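Local coordinates for MutT/nudix family protein (Deinococcus radiodurans, PDB 2W4E) that probably hydrolyses ADP-ribose as a magnesium-dependent pyrophosphatase of the Nudix family, and is represented here by its Nudix domain after N-terminal truncation, at residues Arg3-Val8 and Ser79-Tyr84; Glu65-Pro70 and Leu87-Thr92; Met117-Glu122 and Thr131-Arg136. All blocks are in the same frame, centred on the assembly; numbering follows the deposited sequence.

Contact 1: residues Arg3-Val8 and Ser79-Tyr84; sequences RGPRAV and SGVVFY
Ala7 O is held by two groups of the strand beside it. Tyr84 N donates a hydrogen bond to Ala7 O at 2.9 Å, nearly straight at 171° and almost along the C=O axis, and Phe83 CA adds a CA-H...O contact to Ala7 O at 3.5 Å. Ala7 N in turn donates to Val82 O over 3.1 Å. Ala7 thus bonds to the residues before and after its partner Phe83, the regular parallel pattern, and the axes of the short strand segments cross at 24°. At the start the pairing is looser: Val82 N reaches Pro5 O only in a weak bond of 3.4 Å. A water there donates both to Pro5 O and, at 2.7 Å, to Gly80 O, bridging the chains. Just before, Ser79 OG accepts from Val81 N in an ST turn. On one face of the sheet Ala7 CB meets Phe83 CE1 at 3.8 Å. On the other, Arg6 CG, anti to the carbonyl carbon, lies at the Tyr84 ring edge, and an extended chi2 sets Arg6 CD 3.8 Å from Tyr84 CE2; the bend at chi3 turns only the guanidinium, 81° from the ring plane. Val82 CG1 lies over one face of that ring. Helix 47-59, which carries the RELLEE part of the Nudix box, touches this face through Leu47 on Arg6 and Tyr84 and Ala50 and Ala51 on Val8, while strand 37-40 bonds to Val8 through Gly39.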
loop_
_atom_site.group_PDB
_atom_site.type_symbol
_atom_site.label_atom_id
_atom_site.label_comp_id
_atom_site.label_asym_id
_atom_site.label_seq_id
_atom_site.Cartn_x
_atom_site.Cartn_y
_atom_site.Cartn_z
ATOM N N ARG A 3 -21.219 -8.987 -7.306
ATOM C CA ARG A 3 -20.317 -8.417 -6.335
ATOM C C ARG A 3 -18.958 -8.980 -6.777
ATOM O O ARG A 3 -18.832 -10.177 -7.083
ATOM C CB ARG A 3 -20.748 -8.728 -4.887
ATOM C CG ARG A 3 -20.074 -9.892 -4.164
ATOM C CD ARG A 3 -20.422 -9.846 -2.675
ATOM N N GLY A 4 -17.977 -8.096 -6.923
ATOM C CA GLY A 4 -16.647 -8.494 -7.381
ATOM C C GLY A 4 -15.900 -9.344 -6.367
ATOM O O GLY A 4 -16.388 -9.538 -5.249
ATOM N N PRO A 5 -14.725 -9.877 -6.757
ATOM C CA PRO A 5 -13.981 -10.668 -5.782
ATOM C C PRO A 5 -13.448 -9.733 -4.680
ATOM O O PRO A 5 -13.155 -8.562 -4.938
ATOM C CB PRO A 5 -12.834 -11.268 -6.612
ATOM C CG PRO A 5 -12.639 -10.324 -7.755
ATOM C CD PRO A 5 -13.957 -9.634 -7.995
ATOM N N ARG A 6 -13.382 -10.239 -3.451
ATOM C CA ARG A 6 -12.909 -9.439 -2.319
ATOM C C ARG A 6 -11.992 -10.290 -1.451
ATOM O O ARG A 6 -12.199 -11.490 -1.337
ATOM C CB ARG A 6 -14.088 -8.946 -1.471
ATOM C CG ARG A 6 -15.138 -8.140 -2.239
ATOM C CD ARG A 6 -16.314 -7.675 -1.371
ATOM N NE ARG A 6 -17.181 -8.781 -0.936
ATOM C CZ ARG A 6 -18.017 -8.739 0.107
ATOM N NH1 ARG A 6 -18.125 -7.647 0.862
ATOM N NH2 ARG A 6 -18.741 -9.810 0.407
ATOM N N ALA A 7 -10.990 -9.668 -0.823
ATOM C CA ALA A 7 -10.219 -10.346 0.219
ATOM C C ALA A 7 -10.123 -9.374 1.383
ATOM O O ALA A 7 -10.199 -8.142 1.192
ATOM C CB ALA A 7 -8.834 -10.705 -0.297
ATOM N N VAL A 8 -9.946 -9.931 2.577
ATOM C CA VAL A 8 -9.804 -9.145 3.791
ATOM C C VAL A 8 -8.373 -9.258 4.299
ATOM O O VAL A 8 -7.765 -10.310 4.170
ATOM C CB VAL A 8 -10.854 -9.600 4.839
ATOM C CG1 VAL A 8 -10.663 -11.073 5.218
ATOM C CG2 VAL A 8 -10.801 -8.706 6.024
ATOM N N SER A 79 -6.610 -6.015 -12.601
ATOM C CA SER A 79 -7.591 -6.775 -11.828
ATOM C C SER A 79 -8.605 -5.890 -11.132
ATOM O O SER A 79 -8.245 -4.829 -10.618
ATOM C CB SER A 79 -6.848 -7.660 -10.813
ATOM O OG SER A 79 -7.738 -8.191 -9.848
ATOM N N GLY A 80 -9.869 -6.333 -11.097
ATOM C CA GLY A 80 -10.870 -5.618 -10.308
ATOM C C GLY A 80 -10.993 -5.984 -8.824
ATOM O O GLY A 80 -11.879 -5.467 -8.147
ATOM N N VAL A 81 -10.106 -6.848 -8.307
ATOM C CA VAL A 81 -10.191 -7.298 -6.894
ATOM C C VAL A 81 -10.009 -6.108 -5.941
ATOM O O VAL A 81 -9.215 -5.187 -6.232
ATOM C CB VAL A 81 -9.194 -8.427 -6.560
ATOM C CG1 VAL A 81 -7.799 -7.892 -6.521
ATOM C CG2 VAL A 81 -9.506 -9.063 -5.156
ATOM N N VAL A 82 -10.798 -6.097 -4.854
ATOM C CA VAL A 82 -10.666 -5.103 -3.790
ATOM C C VAL A 82 -10.175 -5.804 -2.515
ATOM O O VAL A 82 -10.664 -6.893 -2.150
ATOM C CB VAL A 82 -11.982 -4.340 -3.518
ATOM C CG1 VAL A 82 -11.815 -3.262 -2.448
ATOM C CG2 VAL A 82 -12.500 -3.711 -4.794
ATOM N N PHE A 83 -9.198 -5.169 -1.872
ATOM C CA PHE A 83 -8.651 -5.611 -0.595
ATOM C C PHE A 83 -9.210 -4.694 0.472
ATOM O O PHE A 83 -9.112 -3.476 0.352
ATOM C CB PHE A 83 -7.102 -5.510 -0.651
ATOM C CG PHE A 83 -6.452 -6.654 -1.382
ATOM C CD1 PHE A 83 -7.241 -7.629 -2.023
ATOM C CD2 PHE A 83 -5.061 -6.734 -1.488
ATOM C CE1 PHE A 83 -6.665 -8.679 -2.691
ATOM C CE2 PHE A 83 -4.453 -7.787 -2.155
ATOM C CZ PHE A 83 -5.216 -8.757 -2.766
ATOM N N TYR A 84 -9.821 -5.286 1.502
ATOM C CA TYR A 84 -10.346 -4.550 2.634
ATOM C C TYR A 84 -9.498 -4.741 3.881
ATOM O O TYR A 84 -9.504 -5.827 4.478
ATOM C CB TYR A 84 -11.805 -4.963 2.929
ATOM C CG TYR A 84 -12.745 -4.499 1.857
ATOM C CD1 TYR A 84 -13.231 -3.195 1.849
ATOM C CD2 TYR A 84 -13.140 -5.368 0.835
ATOM C CE1 TYR A 84 -14.092 -2.755 0.848
ATOM C CE2 TYR A 84 -14.014 -4.934 -0.177
ATOM C CZ TYR A 84 -14.464 -3.636 -0.157
ATOM O OH TYR A 84 -15.296 -3.225 -1.158
HETATM O O HOH W 1 -14.015 -6.573 -6.858
#

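Contact 2: residues Glu65-Pro70 and Leu87-Thr92; sequences EWVPLP and LALGVT
Val67, Leu87 and Leu89 make the apolar centre of this antiparallel strand pair, which belongs to the mixed sheet of the Nudix fold. Val67 CB faces Leu87 CB at 4.1 Å, and its CG2 branch, lying beside the backbone N, crosses obliquely to Leu89 CD1 at 3.8 Å. Helix 126-141 packs on this face, with Glu138 against Leu87 and Leu139 against Leu89. On the opposite face Trp66 extends its indole across Ala88: Ala88 CB stands 3.9 Å from the centroid of the Trp66 six-membered ring and 20° off its normal, a CH-pi contact over the ring face. Ile10 of strand 6-14 touches both residues. The backbone supplies the polar frame. Val67 and Leu87 form a hydrogen-bonded pair, Val67 N to Leu87 O and Leu87 N to Val67 O both measuring 2.8 Å and both lying in the carbonyl plane. Trp66 and Ala88 form the non-hydrogen-bonded pair that follows. Beyond it Leu89 N donates to Glu65 O at 2.8 Å and 175°, whereas the return bond, Glu65 N to Leu89 O, is weak at 3.4 Å. The Glu65 side chain runs extended, CG anti to the backbone N (chi1 -178°), alongside Leu89. Glu65 OE1 passes 4.1 Å from Leu89 CD1 and ends in a salt bridge with Arg142 NH1.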
loop_
_atom_site.group_PDB
_atom_site.type_symbol
_atom_site.label_atom_id
_atom_site.label_comp_id
_atom_site.label_asym_id
_atom_site.label_seq_id
_atom_site.Cartn_x
_atom_site.Cartn_y
_atom_site.Cartn_z
ATOM N N GLU A 65 -11.643 -6.051 19.564
ATOM C CA GLU A 65 -12.178 -4.865 18.830
ATOM C C GLU A 65 -11.668 -4.861 17.371
ATOM O O GLU A 65 -10.520 -5.251 17.107
ATOM C CB GLU A 65 -11.767 -3.539 19.501
ATOM C CG GLU A 65 -12.338 -2.276 18.824
ATOM C CD GLU A 65 -11.790 -0.975 19.356
ATOM O OE1 GLU A 65 -11.050 -0.976 20.358
ATOM O OE2 GLU A 65 -12.113 0.095 18.800
ATOM N N TRP A 66 -12.511 -4.412 16.450
ATOM C CA TRP A 66 -12.179 -4.340 15.014
ATOM C C TRP A 66 -12.304 -2.905 14.536
ATOM O O TRP A 66 -13.298 -2.251 14.819
ATOM C CB TRP A 66 -13.152 -5.215 14.196
ATOM C CG TRP A 66 -12.966 -6.682 14.402
ATOM C CD1 TRP A 66 -13.600 -7.482 15.314
ATOM C CD2 TRP A 66 -12.064 -7.523 13.683
ATOM N NE1 TRP A 66 -13.136 -8.772 15.197
ATOM C CE2 TRP A 66 -12.193 -8.821 14.208
ATOM C CE3 TRP A 66 -11.132 -7.292 12.666
ATOM C CZ2 TRP A 66 -11.462 -9.904 13.724
ATOM C CZ3 TRP A 66 -10.414 -8.392 12.160
ATOM C CH2 TRP A 66 -10.578 -9.669 12.699
ATOM N N VAL A 67 -11.308 -2.406 13.820
ATOM C CA VAL A 67 -11.333 -1.037 13.277
ATOM C C VAL A 67 -11.141 -1.153 11.748
ATOM O O VAL A 67 -10.053 -1.554 11.285
ATOM C CB VAL A 67 -10.221 -0.128 13.876
ATOM C CG1 VAL A 67 -10.270 1.328 13.265
ATOM C CG2 VAL A 67 -10.338 -0.052 15.409
ATOM N N PRO A 68 -12.204 -0.855 10.955
ATOM C CA PRO A 68 -12.057 -0.968 9.503
ATOM C C PRO A 68 -11.191 0.145 8.962
ATOM O O PRO A 68 -11.221 1.249 9.467
ATOM C CB PRO A 68 -13.515 -0.822 8.957
ATOM C CG PRO A 68 -14.420 -0.982 10.135
ATOM C CD PRO A 68 -13.584 -0.501 11.346
ATOM N N LEU A 69 -10.413 -0.145 7.932
ATOM C CA LEU A 69 -9.508 0.880 7.337
ATOM C C LEU A 69 -9.854 1.009 5.862
ATOM O O LEU A 69 -10.586 0.174 5.350
ATOM C CB LEU A 69 -8.068 0.425 7.485
ATOM C CG LEU A 69 -7.572 0.374 8.929
ATOM C CD1 LEU A 69 -6.252 -0.410 8.922
ATOM C CD2 LEU A 69 -7.433 1.758 9.544
ATOM N N PRO A 70 -9.330 2.037 5.156
ATOM C CA PRO A 70 -9.801 2.222 3.753
ATOM C C PRO A 70 -9.496 1.054 2.784
ATOM O O PRO A 70 -8.333 0.708 2.596
ATOM C CB PRO A 70 -9.066 3.490 3.289
ATOM C CG PRO A 70 -8.864 4.276 4.624
ATOM C CD PRO A 70 -8.618 3.220 5.688
ATOM N N LEU A 87 -7.825 -3.277 11.198
ATOM C CA LEU A 87 -7.018 -3.396 12.410
ATOM C C LEU A 87 -7.781 -4.184 13.510
ATOM O O LEU A 87 -8.872 -3.771 13.952
ATOM C CB LEU A 87 -6.682 -2.011 12.904
ATOM C CG LEU A 87 -5.991 -1.920 14.266
ATOM C CD1 LEU A 87 -4.582 -2.633 14.221
ATOM C CD2 LEU A 87 -5.835 -0.451 14.635
ATOM N N ALA A 88 -7.213 -5.299 13.947
ATOM C CA ALA A 88 -7.800 -6.082 15.058
ATOM C C ALA A 88 -6.998 -5.841 16.367
ATOM O O ALA A 88 -5.763 -5.987 16.405
ATOM C CB ALA A 88 -7.853 -7.582 14.686
ATOM N N LEU A 89 -7.700 -5.463 17.437
ATOM C CA LEU A 89 -7.029 -5.135 18.710
ATOM C C LEU A 89 -7.391 -6.147 19.777
ATOM O O LEU A 89 -8.359 -6.934 19.613
ATOM C CB LEU A 89 -7.407 -3.705 19.159
ATOM C CG LEU A 89 -6.991 -2.767 18.004
ATOM C CD1 LEU A 89 -7.845 -1.547 17.884
ATOM C CD2 LEU A 89 -5.472 -2.398 18.035
ATOM N N GLY A 90 -6.634 -6.139 20.871
ATOM C CA GLY A 90 -6.941 -7.075 21.969
ATOM C C GLY A 90 -6.862 -8.539 21.560
ATOM O O GLY A 90 -7.562 -9.383 22.121
ATOM N N VAL A 91 -5.977 -8.866 20.614
ATOM C CA VAL A 91 -5.920 -10.211 20.055
ATOM C C VAL A 91 -5.278 -11.234 21.013
ATOM O O VAL A 91 -4.244 -10.967 21.630
ATOM C CB VAL A 91 -5.182 -10.234 18.675
ATOM C CG1 VAL A 91 -5.185 -11.660 18.110
ATOM C CG2 VAL A 91 -5.870 -9.227 17.687
ATOM N N THR A 92 -5.963 -12.359 21.196
ATOM C CA THR A 92 -5.449 -13.484 21.989
ATOM C C THR A 92 -5.128 -14.631 21.031
ATOM O O THR A 92 -5.768 -14.734 20.000
ATOM C CB THR A 92 -6.514 -13.990 23.041
ATOM O OG1 THR A 92 -7.747 -14.232 22.384
ATOM C CG2 THR A 92 -6.751 -12.944 24.132
#

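Contact 3: residues Met117-Glu122 and Thr131-Arg136; sequences MLEAGE and TLWQAR
Leu118, with CG anti to the backbone N (chi1 -174°), sends its branched end from helix 111-120 over the indole of Trp133. Leu118 CD2 stands 3.6 Å from the centroid of the Trp133 five-membered ring, 9° off its normal, a CH-pi contact, and touches Leu132 CB at 3.7 Å. A water accepts from Trp133 NE1 at 2.8 Å, in the ring plane, and donates weakly to Leu118 O. Next, Glu119 reaches out extended so that its OE2 alone takes both ends of the Arg136 guanidinium, NH1 and NH2 each at 2.7 Å. The NH1 bond uses the anti lone pair, while NH2 comes from above the carboxylate plane; the two planes are 39° apart. An alanine in place of Arg136 would remove both donors and would probably leave this side of the helix pair less firmly tied. Gly121 then ends the helix in a Schellman motif, with Glu122 N bonded to Met117 O at 3.0 Å. Beneath this helix pair, Leu11 of strand 6-14 meets Leu132, and the Trp133 ring meets Trp133 of the second subunit, so that helix 126-141 touches strand 6-14, helix 111-120 and the second subunit.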
loop_
_atom_site.group_PDB
_atom_site.type_symbol
_atom_site.label_atom_id
_atom_site.label_comp_id
_atom_site.label_asym_id
_atom_site.label_seq_id
_atom_site.Cartn_x
_atom_site.Cartn_y
_atom_site.Cartn_z
ATOM N N MET A 117 10.895 -1.903 10.733
ATOM C CA MET A 117 10.940 -2.668 9.486
ATOM C C MET A 117 10.235 -1.936 8.328
ATOM O O MET A 117 10.798 -1.793 7.254
ATOM C CB MET A 117 10.365 -4.058 9.664
ATOM C CG MET A 117 11.207 -4.963 10.560
ATOM S SD MET A 117 10.251 -6.419 11.151
ATOM C CE MET A 117 10.248 -7.389 9.659
ATOM N N LEU A 118 9.002 -1.503 8.567
ATOM C CA LEU A 118 8.209 -0.773 7.563
ATOM C C LEU A 118 8.990 0.441 6.972
ATOM O O LEU A 118 9.078 0.589 5.767
ATOM C CB LEU A 118 6.904 -0.300 8.191
ATOM C CG LEU A 118 5.852 0.358 7.272
ATOM C CD1 LEU A 118 5.423 -0.577 6.150
ATOM C CD2 LEU A 118 4.637 0.912 8.059
ATOM N N GLU A 119 9.561 1.267 7.837
ATOM C CA GLU A 119 10.204 2.493 7.422
ATOM C C GLU A 119 11.488 2.187 6.651
ATOM O O GLU A 119 11.780 2.839 5.641
ATOM C CB GLU A 119 10.454 3.369 8.636
ATOM C CG GLU A 119 9.183 4.014 9.139
ATOM C CD GLU A 119 9.427 4.963 10.264
ATOM O OE1 GLU A 119 10.592 5.015 10.735
ATOM O OE2 GLU A 119 8.463 5.672 10.677
ATOM N N ALA A 120 12.175 1.121 7.064
ATOM C CA ALA A 120 13.407 0.692 6.416
ATOM C C ALA A 120 13.183 0.043 5.043
ATOM O O ALA A 120 14.138 -0.190 4.304
ATOM C CB ALA A 120 14.166 -0.263 7.336
ATOM N N GLY A 121 11.945 -0.262 4.681
ATOM C CA GLY A 121 11.745 -1.020 3.434
ATOM C C GLY A 121 11.800 -2.538 3.546
ATOM O O GLY A 121 11.674 -3.257 2.545
ATOM N N GLU A 122 11.929 -3.055 4.761
ATOM C CA GLU A 122 12.094 -4.514 4.947
ATOM C C GLU A 122 10.792 -5.316 4.784
ATOM O O GLU A 122 10.816 -6.537 4.665
ATOM C CB GLU A 122 12.740 -4.803 6.317
ATOM C CG GLU A 122 14.133 -4.197 6.495
ATOM C CD GLU A 122 14.608 -4.238 7.958
ATOM O OE1 GLU A 122 14.079 -5.025 8.768
ATOM O OE2 GLU A 122 15.502 -3.448 8.307
ATOM N N THR A 131 -1.438 -1.550 4.700
ATOM C CA THR A 131 -2.327 -1.683 5.875
ATOM C C THR A 131 -1.636 -1.113 7.116
ATOM O O THR A 131 -2.270 -0.438 7.948
ATOM C CB THR A 131 -2.729 -3.150 6.065
ATOM O OG1 THR A 131 -3.405 -3.579 4.887
ATOM C CG2 THR A 131 -3.686 -3.355 7.301
ATOM N N LEU A 132 -0.337 -1.401 7.235
ATOM C CA LEU A 132 0.462 -0.912 8.395
ATOM C C LEU A 132 0.502 0.607 8.404
ATOM O O LEU A 132 0.322 1.231 9.444
ATOM C CB LEU A 132 1.885 -1.490 8.404
ATOM C CG LEU A 132 1.945 -2.957 8.869
ATOM C CD1 LEU A 132 3.260 -3.570 8.300
ATOM C CD2 LEU A 132 1.918 -3.011 10.415
ATOM N N TRP A 133 0.729 1.204 7.242
ATOM C CA TRP A 133 0.691 2.643 7.179
ATOM C C TRP A 133 -0.693 3.154 7.574
ATOM O O TRP A 133 -0.797 4.078 8.359
ATOM C CB TRP A 133 1.069 3.162 5.787
ATOM C CG TRP A 133 2.515 3.145 5.540
ATOM C CD1 TRP A 133 3.194 2.317 4.689
ATOM C CD2 TRP A 133 3.498 3.988 6.149
ATOM N NE1 TRP A 133 4.545 2.601 4.724
ATOM C CE2 TRP A 133 4.763 3.616 5.617
ATOM C CE3 TRP A 133 3.438 5.029 7.073
ATOM C CZ2 TRP A 133 5.951 4.247 5.991
ATOM C CZ3 TRP A 133 4.623 5.679 7.439
ATOM C CH2 TRP A 133 5.862 5.287 6.881
ATOM N N GLN A 134 -1.754 2.579 7.013
ATOM C CA GLN A 134 -3.104 3.107 7.311
ATOM C C GLN A 134 -3.487 2.930 8.788
ATOM O O GLN A 134 -4.244 3.731 9.312
ATOM C CB GLN A 134 -4.168 2.399 6.444
ATOM C CG GLN A 134 -4.140 2.699 4.923
ATOM C CD GLN A 134 -5.110 1.741 4.200
ATOM O OE1 GLN A 134 -5.498 0.711 4.767
ATOM N NE2 GLN A 134 -5.472 2.047 2.988
ATOM N N ALA A 135 -2.971 1.892 9.461
ATOM C CA ALA A 135 -3.300 1.657 10.878
ATOM C C ALA A 135 -2.489 2.529 11.864
ATOM O O ALA A 135 -2.787 2.578 13.055
ATOM C CB ALA A 135 -3.061 0.171 11.218
ATOM N N ARG A 136 -1.451 3.185 11.361
ATOM C CA ARG A 136 -0.420 3.798 12.237
ATOM C C ARG A 136 -0.987 4.909 13.116
ATOM O O ARG A 136 -0.668 4.974 14.300
ATOM C CB ARG A 136 0.751 4.323 11.385
ATOM C CG ARG A 136 1.940 4.809 12.199
ATOM C CD ARG A 136 3.083 5.273 11.267
ATOM N NE ARG A 136 4.297 5.350 12.080
ATOM C CZ ARG A 136 5.544 5.296 11.638
ATOM N NH1 ARG A 136 5.815 5.164 10.336
ATOM N NH2 ARG A 136 6.538 5.393 12.511
HETATM O O HOH W 2 6.784 1.351 3.482
#

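Overall arrangement
Contacts 1 and 2 share strand 82-93 and belong to one sheet: the beginning of strand 82-93 pairs in parallel with strand 6-14, and farther along it pairs antiparallel with strand 65-68. Backbone hydrogen bonds do most of the joining in both. Contact 3 instead joins two helices through side chains, with a leucine on an indole and a salt bridge. Contacts 2 and 3 meet directly, Leu69 packing on Ala135 and Pro70 O probably accepting from Gln134 NE2. All are partly buried, with Val8 and Phe83 (contact 1), Leu87, Ala88 and Leu89 (contact 2) and Leu118 and Leu132 (contact 3) inside, and Pro5 and Glu119 at exposed margins. All reach the second subunit, contact 2 only through Pro70.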